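Local coordinates for aminotransferase AspB (Helicobacter pylori 26695, PDB 3EZS), which probably acts as a pyridoxal 5'-phosphate-dependent transaminase of the class I and II aminotransferase family, at residues Glu36-Lys39 / Phe40-Asp43; Thr263-Asn266 / Ala267-Lys270; Ser58-Glu61 / Glu62-Ala66. All coordinates share one frame; numbering follows the deposited sequence.

Interaction 1: residues Glu36-Lys39 / Phe40-Asp43; sequences ETPK and FIQD
Gln42 reaches back along the start of helix 39-46 to the loop residue Thr37. Its amide NE2 donates to Thr37 O at 2.9 Å. The acceptor lies in the plane of the Gln42 amide and the N-H points almost straight at it (164°). The donor is tilted from the carbonyl plane of Thr37. A water takes a hydrogen from the same NE2 and gives one to Glu36 OE1. Thr37 OG1 lies beside the backbone N (chi1 -67°), which puts CG2 anti to that N and 3.8 Å from Ile41 CG2. The two side chains cross at about a right angle. Thr37 OG1 is bonded to Ser234 O. Pro38, at the N-cap position, lies beside Ile41 and points the same way, with CD 3.9 Å from Ile41 CD1. Its CB also meets Phe40 CE1 at 3.8 Å. The exposed Lys39 crosses Asp43 obliquely. Its CE lies 3.3 Å from Asp43 OD2, and the salt bridge from Lys39 NZ to that oxygen is longer, 3.5 Å. Pro38 O accepts weakly from Ile41 N and Gln42 N; Asp43 N to Lys39 O, 2.8 Å, is the next bond. Gln42 OE1 is bonded to Thr49 OG1 of the second subunit. With NE2 serving Thr37 O and a water, the rotation of the amide is set from both ends.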
loop_
_atom_site.group_PDB
_atom_site.type_symbol
_atom_site.label_atom_id
_atom_site.label_comp_id
_atom_site.label_asym_id
_atom_site.label_seq_id
_atom_site.Cartn_x
_atom_site.Cartn_y
_atom_site.Cartn_z
ATOM N N GLU A 36 4.491 -12.012 -21.729
ATOM C CA GLU A 36 3.688 -10.826 -21.941
ATOM C C GLU A 36 2.361 -10.965 -21.214
ATOM O O GLU A 36 1.866 -12.072 -20.978
ATOM C CB GLU A 36 3.434 -10.610 -23.429
ATOM C CG GLU A 36 4.665 -10.345 -24.264
ATOM C CD GLU A 36 5.402 -9.052 -23.907
ATOM O OE1 GLU A 36 4.761 -8.063 -23.476
ATOM O OE2 GLU A 36 6.639 -9.024 -24.091
ATOM N N THR A 37 1.805 -9.839 -20.806
ATOM C CA THR A 37 0.495 -9.841 -20.168
ATOM C C THR A 37 -0.548 -10.080 -21.270
ATOM O O THR A 37 -0.453 -9.469 -22.333
ATOM C CB THR A 37 0.240 -8.512 -19.442
ATOM O OG1 THR A 37 1.154 -8.414 -18.341
ATOM C CG2 THR A 37 -1.220 -8.442 -18.933
ATOM N N PRO A 38 -1.496 -11.008 -21.056
ATOM C CA PRO A 38 -2.501 -11.264 -22.093
ATOM C C PRO A 38 -3.215 -10.010 -22.581
ATOM O O PRO A 38 -3.594 -9.150 -21.775
ATOM C CB PRO A 38 -3.480 -12.209 -21.401
ATOM C CG PRO A 38 -2.600 -12.950 -20.432
ATOM C CD PRO A 38 -1.655 -11.922 -19.915
ATOM N N LYS A 39 -3.386 -9.923 -23.898
ATOM C CA LYS A 39 -4.017 -8.772 -24.548
ATOM C C LYS A 39 -5.350 -8.346 -23.934
ATOM O O LYS A 39 -5.569 -7.139 -23.728
ATOM C CB LYS A 39 -4.265 -9.056 -26.033
ATOM C CG LYS A 39 -4.462 -7.795 -26.851
ATOM C CD LYS A 39 -5.298 -7.996 -28.093
ATOM C CE LYS A 39 -5.553 -6.661 -28.789
ATOM N NZ LYS A 39 -6.732 -6.751 -29.687
ATOM N N PHE A 40 -6.237 -9.309 -23.647
ATOM C CA PHE A 40 -7.567 -8.958 -23.120
ATOM C C PHE A 40 -7.498 -8.200 -21.780
ATOM O O PHE A 40 -8.358 -7.367 -21.493
ATOM C CB PHE A 40 -8.498 -10.173 -23.017
ATOM C CG PHE A 40 -8.297 -11.032 -21.783
ATOM C CD1 PHE A 40 -7.325 -12.025 -21.758
ATOM C CD2 PHE A 40 -9.141 -10.894 -20.681
ATOM C CE1 PHE A 40 -7.155 -12.832 -20.636
ATOM C CE2 PHE A 40 -8.982 -11.689 -19.558
ATOM C CZ PHE A 40 -7.992 -12.670 -19.529
ATOM N N ILE A 41 -6.478 -8.508 -20.981
ATOM C CA ILE A 41 -6.233 -7.845 -19.695
ATOM C C ILE A 41 -5.794 -6.398 -19.960
ATOM O O ILE A 41 -6.320 -5.464 -19.361
ATOM C CB ILE A 41 -5.181 -8.635 -18.887
ATOM C CG1 ILE A 41 -5.774 -9.990 -18.474
ATOM C CG2 ILE A 41 -4.724 -7.883 -17.664
ATOM C CD1 ILE A 41 -4.774 -10.930 -17.871
ATOM N N GLN A 42 -4.862 -6.226 -20.896
ATOM C CA GLN A 42 -4.398 -4.917 -21.294
ATOM C C GLN A 42 -5.524 -4.073 -21.880
ATOM O O GLN A 42 -5.600 -2.895 -21.585
ATOM C CB GLN A 42 -3.275 -5.032 -22.323
ATOM C CG GLN A 42 -1.993 -5.746 -21.817
ATOM C CD GLN A 42 -0.836 -5.559 -22.779
ATOM O OE1 GLN A 42 -0.562 -4.427 -23.188
ATOM N NE2 GLN A 42 -0.130 -6.659 -23.128
ATOM N N ASP A 43 -6.372 -4.670 -22.727
ATOM C CA ASP A 43 -7.515 -3.976 -23.316
ATOM C C ASP A 43 -8.546 -3.534 -22.263
ATOM O O ASP A 43 -9.179 -2.485 -22.408
ATOM C CB ASP A 43 -8.203 -4.849 -24.382
ATOM C CG ASP A 43 -7.374 -5.006 -25.667
ATOM O OD1 ASP A 43 -6.412 -4.222 -25.910
ATOM O OD2 ASP A 43 -7.707 -5.926 -26.447
HETATM O O HOH W 1 2.259 -7.026 -24.769
#

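Interaction 2: residues Thr263-Asn266 / Ala267-Lys270; sequences TSAN and AIQK
The N-terminal turn of helix 266-277 is joined here to the loop before it, with Ala265 at the N-cap position. Gln269 makes the main side-chain link. Its NE2 donates to Ser264 O at 3.1 Å, with the N-H directed nearly straight at the oxygen (168°). The acceptor lies close to the plane of the Gln269 amide, while the donor is tilted from the carbonyl plane of Ser264. Gln269 CG sits beside its own backbone N (chi1 -58°), and the chain then runs extended back toward the loop. Asn266 lies alongside Gln269 and points the same way, but the two amide planes are turned 79° apart. Their direct approach has a poor angle for a hydrogen bond. A water joins them instead: it donates to Asn266 OD1 at 2.8 Å and accepts from Gln269 NE2 at 2.9 Å. The NE2 group thus serves both a backbone carbonyl and a water. Gln269 OE1 accepts from Glu61 N, so both ends of this buried amide have partners.

Ser264 OG also meets Ile268 CG2 at 3.2 Å. Ala265 CB lies 4.1 Å from Ile268 CG1. Ile268 also packs on Ile268 of the second subunit, and Ala265 on Gly237 of that subunit. In the backbone, Ala265 O accepts from Gln269 N at 3.0 Å and weakly from Ile268 N. Asn266 O accepts from Lys270 N, whose side chain leads away to a salt bridge with Glu273. This is a helix N-terminus at the dimer interface, whose fourth residue, Gln269, bonds back by its side chain to the carbonyl of the residue before the N-cap and so ties the loop to the first turn.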
loop_
_atom_site.group_PDB
_atom_site.type_symbol
_atom_site.label_atom_id
_atom_site.label_comp_id
_atom_site.label_asym_id
_atom_site.label_seq_id
_atom_site.Cartn_x
_atom_site.Cartn_y
_atom_site.Cartn_z
ATOM N N THR A 263 -4.646 1.278 -2.086
ATOM C CA THR A 263 -5.698 1.347 -3.102
ATOM C C THR A 263 -5.118 1.397 -4.517
ATOM O O THR A 263 -3.931 1.664 -4.726
ATOM C CB THR A 263 -6.612 2.542 -2.852
ATOM O OG1 THR A 263 -5.828 3.723 -2.895
ATOM C CG2 THR A 263 -7.289 2.444 -1.454
ATOM N N SER A 264 -5.991 1.127 -5.482
ATOM C CA SER A 264 -5.616 1.005 -6.879
ATOM C C SER A 264 -6.681 1.644 -7.782
ATOM O O SER A 264 -7.859 1.633 -7.452
ATOM C CB SER A 264 -5.503 -0.491 -7.173
ATOM O OG SER A 264 -4.814 -0.737 -8.367
ATOM N N ALA A 265 -6.255 2.189 -8.918
ATOM C CA ALA A 265 -7.164 2.773 -9.902
ATOM C C ALA A 265 -8.302 1.819 -10.292
ATOM O O ALA A 265 -8.082 0.625 -10.480
ATOM C CB ALA A 265 -6.385 3.143 -11.146
ATOM N N ASN A 266 -9.514 2.346 -10.442
ATOM C CA ASN A 266 -10.647 1.505 -10.841
ATOM C C ASN A 266 -10.389 0.807 -12.182
ATOM O O ASN A 266 -10.895 -0.294 -12.441
ATOM C CB ASN A 266 -11.952 2.317 -10.868
ATOM C CG ASN A 266 -12.458 2.672 -9.466
ATOM O OD1 ASN A 266 -11.778 2.439 -8.465
ATOM N ND2 ASN A 266 -13.666 3.228 -9.396
ATOM N N ALA A 267 -9.597 1.449 -13.030
ATOM C CA ALA A 267 -9.224 0.892 -14.318
ATOM C C ALA A 267 -8.331 -0.324 -14.118
ATOM O O ALA A 267 -8.449 -1.310 -14.859
ATOM C CB ALA A 267 -8.534 1.944 -15.150
ATOM N N ILE A 268 -7.424 -0.256 -13.131
ATOM C CA ILE A 268 -6.565 -1.394 -12.808
ATOM C C ILE A 268 -7.407 -2.544 -12.250
ATOM O O ILE A 268 -7.175 -3.719 -12.577
ATOM C CB ILE A 268 -5.460 -1.021 -11.780
ATOM C CG1 ILE A 268 -4.370 -0.136 -12.427
ATOM C CG2 ILE A 268 -4.836 -2.289 -11.159
ATOM C CD1 ILE A 268 -3.460 -0.812 -13.510
ATOM N N GLN A 269 -8.383 -2.198 -11.412
ATOM C CA GLN A 269 -9.299 -3.172 -10.834
ATOM C C GLN A 269 -10.171 -3.841 -11.907
ATOM O O GLN A 269 -10.486 -5.019 -11.774
ATOM C CB GLN A 269 -10.192 -2.519 -9.802
ATOM C CG GLN A 269 -9.463 -1.818 -8.631
ATOM C CD GLN A 269 -10.416 -1.422 -7.529
ATOM O OE1 GLN A 269 -11.319 -2.190 -7.201
ATOM N NE2 GLN A 269 -10.217 -0.234 -6.936
ATOM N N LYS A 270 -10.581 -3.110 -12.954
ATOM C CA LYS A 270 -11.345 -3.744 -14.060
ATOM C C LYS A 270 -10.505 -4.785 -14.779
ATOM O O LYS A 270 -11.008 -5.868 -15.105
ATOM C CB LYS A 270 -11.877 -2.741 -15.115
ATOM C CG LYS A 270 -13.279 -2.234 -14.882
ATOM C CD LYS A 270 -14.353 -3.346 -14.940
ATOM C CE LYS A 270 -15.695 -2.858 -14.364
ATOM N NZ LYS A 270 -16.552 -3.986 -13.862
HETATM O O HOH W 2 -12.428 1.357 -5.938
#

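Interaction 3: residues Ser58-Glu61 / Glu62-Ala66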
loop_
_atom_site.group_PDB
_atom_site.type_symbol
_atom_site.label_atom_id
_atom_site.label_comp_id
_atom_site.label_asym_id
_atom_site.label_seq_id
_atom_site.Cartn_x
_atom_site.Cartn_y
_atom_site.Cartn_z
ATOM N N SER A 58 -11.006 1.538 -0.278
ATOM C CA SER A 58 -10.038 0.650 0.373
ATOM C C SER A 58 -10.440 -0.827 0.258
ATOM O O SER A 58 -9.572 -1.704 0.228
ATOM C CB SER A 58 -9.792 1.040 1.829
ATOM O OG SER A 58 -10.948 0.906 2.616
ATOM N N ALA A 59 -11.753 -1.078 0.173
ATOM C CA ALA A 59 -12.314 -2.423 0.015
ATOM C C ALA A 59 -12.268 -2.925 -1.432
ATOM O O ALA A 59 -12.585 -4.092 -1.687
ATOM C CB ALA A 59 -13.751 -2.439 0.498
ATOM N N PHE A 60 -11.885 -2.053 -2.369
ATOM C CA PHE A 60 -11.895 -2.351 -3.802
ATOM C C PHE A 60 -13.351 -2.510 -4.254
ATOM O O PHE A 60 -14.252 -2.641 -3.440
ATOM C CB PHE A 60 -11.068 -3.596 -4.158
ATOM C CG PHE A 60 -9.589 -3.449 -3.903
ATOM C CD1 PHE A 60 -9.076 -3.570 -2.635
ATOM C CD2 PHE A 60 -8.713 -3.227 -4.951
ATOM C CE1 PHE A 60 -7.725 -3.457 -2.398
ATOM C CE2 PHE A 60 -7.352 -3.104 -4.722
ATOM C CZ PHE A 60 -6.857 -3.228 -3.444
ATOM N N GLU A 61 -13.567 -2.504 -5.559
ATOM C CA GLU A 61 -14.901 -2.585 -6.118
ATOM C C GLU A 61 -15.572 -3.923 -5.855
ATOM O O GLU A 61 -14.927 -4.963 -5.884
ATOM C CB GLU A 61 -14.847 -2.312 -7.631
ATOM C CG GLU A 61 -14.476 -0.871 -7.981
ATOM C CD GLU A 61 -15.472 0.117 -7.390
ATOM O OE1 GLU A 61 -16.661 0.038 -7.758
ATOM O OE2 GLU A 61 -15.073 0.969 -6.562
ATOM N N GLU A 62 -16.879 -3.873 -5.613
ATOM C CA GLU A 62 -17.689 -5.066 -5.397
ATOM C C GLU A 62 -17.549 -6.074 -6.519
ATOM O O GLU A 62 -17.566 -7.272 -6.270
ATOM C CB GLU A 62 -19.175 -4.694 -5.285
ATOM C CG GLU A 62 -19.555 -4.141 -3.932
ATOM C CD GLU A 62 -19.320 -5.168 -2.845
ATOM O OE1 GLU A 62 -19.747 -6.335 -3.026
ATOM O OE2 GLU A 62 -18.697 -4.815 -1.823
ATOM N N SER A 63 -17.427 -5.576 -7.753
ATOM C CA SER A 63 -17.307 -6.438 -8.913
ATOM C C SER A 63 -16.007 -7.235 -8.867
ATOM O O SER A 63 -15.982 -8.375 -9.247
ATOM C CB SER A 63 -17.428 -5.614 -10.196
ATOM O OG SER A 63 -16.450 -4.590 -10.259
ATOM N N LEU A 64 -14.934 -6.634 -8.388
ATOM C CA LEU A 64 -13.651 -7.345 -8.245
ATOM C C LEU A 64 -13.736 -8.432 -7.159
ATOM O O LEU A 64 -13.302 -9.550 -7.385
ATOM C CB LEU A 64 -12.512 -6.359 -7.952
ATOM C CG LEU A 64 -11.129 -6.965 -7.685
ATOM C CD1 LEU A 64 -10.622 -7.808 -8.880
ATOM C CD2 LEU A 64 -10.157 -5.844 -7.307
ATOM N N ARG A 65 -14.320 -8.104 -6.005
ATOM C CA ARG A 65 -14.470 -9.084 -4.914
ATOM C C ARG A 65 -15.266 -10.300 -5.384
ATOM O O ARG A 65 -14.876 -11.453 -5.115
ATOM C CB ARG A 65 -15.112 -8.440 -3.678
ATOM C CG ARG A 65 -14.156 -7.497 -2.939
ATOM C CD ARG A 65 -14.848 -6.531 -1.984
ATOM N NE ARG A 65 -15.396 -7.139 -0.771
ATOM C CZ ARG A 65 -16.647 -7.568 -0.615
ATOM N NH1 ARG A 65 -17.531 -7.499 -1.603
ATOM N NH2 ARG A 65 -17.020 -8.086 0.550
ATOM N N ALA A 66 -16.370 -10.046 -6.093
ATOM C CA ALA A 66 -17.201 -11.117 -6.662
ATOM C C ALA A 66 -16.413 -11.970 -7.666
ATOM O O ALA A 66 -16.524 -13.186 -7.649
ATOM C CB ALA A 66 -18.465 -10.531 -7.318
HETATM O O HOH W 3 -18.147 -1.229 -5.589
HETATM O O HOH W 4 -18.562 -2.684 -8.428
#
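Leu64 CG is anti to its backbone N (chi1 176°), which carries the side chain back along the helix toward Phe60. Phe60 CG lies beside its own backbone N (chi1 -65°). The two side chains run side by side and point the same way, and Leu64 CD2 comes within 3.8 Å of Phe60 CD2. This apolar pair belongs to the N-terminus of helix 62-76, where Glu61 occupies the N-cap position. Both residues also pack on Gln269 of helix 266-277, and Phe60 continues onto Ser87 of strand 85-88.

Glu61 O makes the first-turn bonds, accepting from Arg65 N at 3.2 Å and weakly from Leu64 N. Ser63 OG lies near Glu61 CB and bonds to Glu273 OE1. In one of two conformers, Arg65 runs back beside the loop, bends at chi3 and places CD 3.3 Å from Ala59 O. In that conformer alone, Arg65 NH1 forms a salt bridge with Glu62 OE1.

Glu61 serves the helix start through water. Its chain is bent at chi2 and places its carboxylate in front of the helix's N-terminal end. The negative charge there would probably interact favourably with the helix dipole. Two amide hydrogens at the start of the helix are satisfied through water. One water accepts from Ser63 N and donates weakly to Glu61 OE1. The other accepts from Glu62 N and donates to the same Glu61 OE1, from which its oxygen lies 2.9 Å.

The three contacts are the starts of three helices: 39-46, 62-76 and 266-277. Along the chain they come in the order interaction 1, interaction 3, interaction 2. Interactions 2 and 3 are neighbours, with centres about 10 Å apart, and they touch. Besides the Gln269 link, Lys270 packs on Ser63 and Thr263 on Ser58. Interaction 1 stands farther off, its centre about 15 Å from that of interaction 2 and 21 Å from that of interaction 3. It touches neither, but its Phe40 and Ile41 pack on helix 266-277 nearer its far end. Helix 266-277 thus connects all three sites. Interactions 1 and 2 also meet the second subunit, so two of these helix starts lie at the dimer interface.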